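Local coordinates for protein mRNA nuclease HepT (Shewanella oneidensis MR-1, PDB 6M6U) that cleaves mRNA as the bacteriostatic toxin of a type VII toxin-antitoxin system and is neutralised mostly through tri-AMPylation by its cognate antitoxin MntA, at residues 52-57 and 71-76. Numbering follows the deposited sequence.
Sequences DIANHI and DSFTLL
In the all-helical HepT fold, the C-terminal part of helix 33-60 is crossed by the short helix 69-78, and Ala54 meets Ser72, Phe73 and Leu76 where the two come together. The segment axes approach to 8.9 Å at an angle of 55°. Small residues face each other at the crossing, with the CA atoms of Ala54 and Ser72 5.8 Å apart, which is consistent with this spacing. The Ala54 methyl sits among three side chains: its CB lies 3.2 Å from Ser72 OG, 3.5 Å from Leu76 CD1, and 4.0 Å from Phe73 CE1, meeting that ring obliquely. Ser72 OG, anti to its own backbone N (chi1 -167°), reaches across and donates a 2.9 Å hydrogen bond to Asn55 OD1, with the donor tilted 31° out of the plane of the Asn55 side-chain carbonyl. One turn further on, Ile57 crosses Leu76 at about a right angle, Ile57 CG2 resting 3.8 Å from Leu76 CD2, so the methyls of Leu76 are divided, CD1 on Ala54 and CD2 on Ile57. Asn55 OD1 also accepts from Gln112 of the MntA antitoxin chain, tying this crossing to the toxin-antitoxin interface. Phe73 continues onto Leu90 and Val94 of helix 84-102, while Ile53 packs against Ile5 and Ile9 of helix 3-23.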
loop_
_atom_site.group_PDB
_atom_site.type_symbol
_atom_site.label_atom_id
_atom_site.label_comp_id
_atom_site.label_asym_id
_atom_site.label_seq_id
_atom_site.Cartn_x
_atom_site.Cartn_y
_atom_site.Cartn_z
ATOM N N ASP B 52 -16.535 -37.178 15.665
ATOM C CA ASP B 52 -15.959 -37.240 14.326
ATOM C C ASP B 52 -16.927 -37.882 13.341
ATOM O O ASP B 52 -17.023 -37.453 12.187
ATOM C CB ASP B 52 -14.635 -38.003 14.347
ATOM C CG ASP B 52 -13.522 -37.233 15.042
ATOM O OD1 ASP B 52 -13.714 -36.034 15.347
ATOM O OD2 ASP B 52 -12.450 -37.833 15.277
ATOM N N ILE B 53 -17.649 -38.917 13.778
ATOM C CA ILE B 53 -18.689 -39.512 12.942
ATOM C C ILE B 53 -19.753 -38.477 12.608
ATOM O O ILE B 53 -20.162 -38.326 11.451
ATOM C CB ILE B 53 -19.305 -40.737 13.645
ATOM C CG1 ILE B 53 -18.310 -41.897 13.684
ATOM C CG2 ILE B 53 -20.613 -41.143 12.977
ATOM C CD1 ILE B 53 -18.633 -42.922 14.745
ATOM N N ALA B 54 -20.218 -37.752 13.627
ATOM C CA ALA B 54 -21.253 -36.747 13.422
ATOM C C ALA B 54 -20.784 -35.665 12.456
ATOM O O ALA B 54 -21.475 -35.350 11.479
ATOM C CB ALA B 54 -21.652 -36.137 14.764
ATOM N N ASN B 55 -19.607 -35.081 12.722
ATOM C CA ASN B 55 -19.052 -34.055 11.842
ATOM C C ASN B 55 -18.925 -34.562 10.412
ATOM O O ASN B 55 -19.145 -33.811 9.455
ATOM C CB ASN B 55 -17.681 -33.606 12.354
ATOM C CG ASN B 55 -17.758 -32.866 13.674
ATOM O OD1 ASN B 55 -18.796 -32.303 14.026
ATOM N ND2 ASN B 55 -16.648 -32.856 14.413
ATOM N N HIS B 56 -18.557 -35.834 10.253
ATOM C CA HIS B 56 -18.388 -36.411 8.924
ATOM C C HIS B 56 -19.714 -36.459 8.174
ATOM O O HIS B 56 -19.807 -36.014 7.022
ATOM C CB HIS B 56 -17.776 -37.806 9.052
ATOM C CG HIS B 56 -17.727 -38.578 7.771
ATOM N ND1 HIS B 56 -16.738 -38.395 6.829
ATOM C CD2 HIS B 56 -18.529 -39.557 7.289
ATOM C CE1 HIS B 56 -16.939 -39.219 5.816
ATOM N NE2 HIS B 56 -18.019 -39.937 6.071
ATOM N N ILE B 57 -20.758 -36.984 8.825
ATOM C CA ILE B 57 -22.042 -37.184 8.158
ATOM C C ILE B 57 -22.691 -35.848 7.811
ATOM O O ILE B 57 -23.245 -35.680 6.718
ATOM C CB ILE B 57 -22.959 -38.057 9.036
ATOM C CG1 ILE B 57 -22.399 -39.478 9.131
ATOM C CG2 ILE B 57 -24.373 -38.080 8.483
ATOM C CD1 ILE B 57 -23.019 -40.302 10.223
ATOM N N ASP B 71 -23.869 -29.388 18.849
ATOM C CA ASP B 71 -24.690 -29.007 17.709
ATOM C C ASP B 71 -24.563 -29.993 16.558
ATOM O O ASP B 71 -25.473 -30.085 15.725
ATOM C CB ASP B 71 -24.305 -27.604 17.236
ATOM C CG ASP B 71 -25.297 -27.032 16.242
ATOM O OD1 ASP B 71 -24.855 -26.439 15.234
ATOM O OD2 ASP B 71 -26.522 -27.166 16.460
ATOM N N SER B 72 -23.455 -30.737 16.496
ATOM C CA SER B 72 -23.307 -31.755 15.463
ATOM C C SER B 72 -24.241 -32.931 15.712
ATOM O O SER B 72 -24.770 -33.517 14.762
ATOM C CB SER B 72 -21.856 -32.225 15.396
ATOM O OG SER B 72 -21.633 -32.977 14.219
ATOM N N PHE B 73 -24.441 -33.303 16.981
ATOM C CA PHE B 73 -25.463 -34.298 17.297
ATOM C C PHE B 73 -26.858 -33.733 17.080
ATOM O O PHE B 73 -27.750 -34.437 16.593
ATOM C CB PHE B 73 -25.311 -34.790 18.738
ATOM C CG PHE B 73 -24.048 -35.554 18.989
ATOM C CD1 PHE B 73 -23.754 -36.689 18.252
ATOM C CD2 PHE B 73 -23.156 -35.143 19.963
ATOM C CE1 PHE B 73 -22.592 -37.400 18.480
ATOM C CE2 PHE B 73 -21.994 -35.850 20.199
ATOM C CZ PHE B 73 -21.712 -36.983 19.456
ATOM N N THR B 74 -27.063 -32.463 17.443
ATOM C CA THR B 74 -28.361 -31.830 17.232
ATOM C C THR B 74 -28.770 -31.886 15.766
ATOM O O THR B 74 -29.921 -32.210 15.451
ATOM C CB THR B 74 -28.327 -30.382 17.724
ATOM O OG1 THR B 74 -28.091 -30.360 19.137
ATOM C CG2 THR B 74 -29.640 -29.682 17.426
ATOM N N LEU B 75 -27.835 -31.600 14.852
ATOM C CA LEU B 75 -28.160 -31.611 13.428
ATOM C C LEU B 75 -28.518 -33.012 12.943
ATOM O O LEU B 75 -29.389 -33.172 12.080
ATOM C CB LEU B 75 -27.002 -31.046 12.605
ATOM C CG LEU B 75 -26.740 -29.537 12.716
ATOM C CD1 LEU B 75 -25.597 -29.120 11.797
ATOM C CD2 LEU B 75 -27.996 -28.735 12.392
ATOM N N LEU B 76 -27.850 -34.042 13.469
ATOM C CA LEU B 76 -28.217 -35.410 13.107
ATOM C C LEU B 76 -29.634 -35.739 13.559
ATOM O O LEU B 76 -30.362 -36.465 12.869
ATOM C CB LEU B 76 -27.234 -36.410 13.711
ATOM C CG LEU B 76 -25.767 -36.322 13.288
ATOM C CD1 LEU B 76 -24.937 -37.275 14.131
ATOM C CD2 LEU B 76 -25.613 -36.643 11.805
#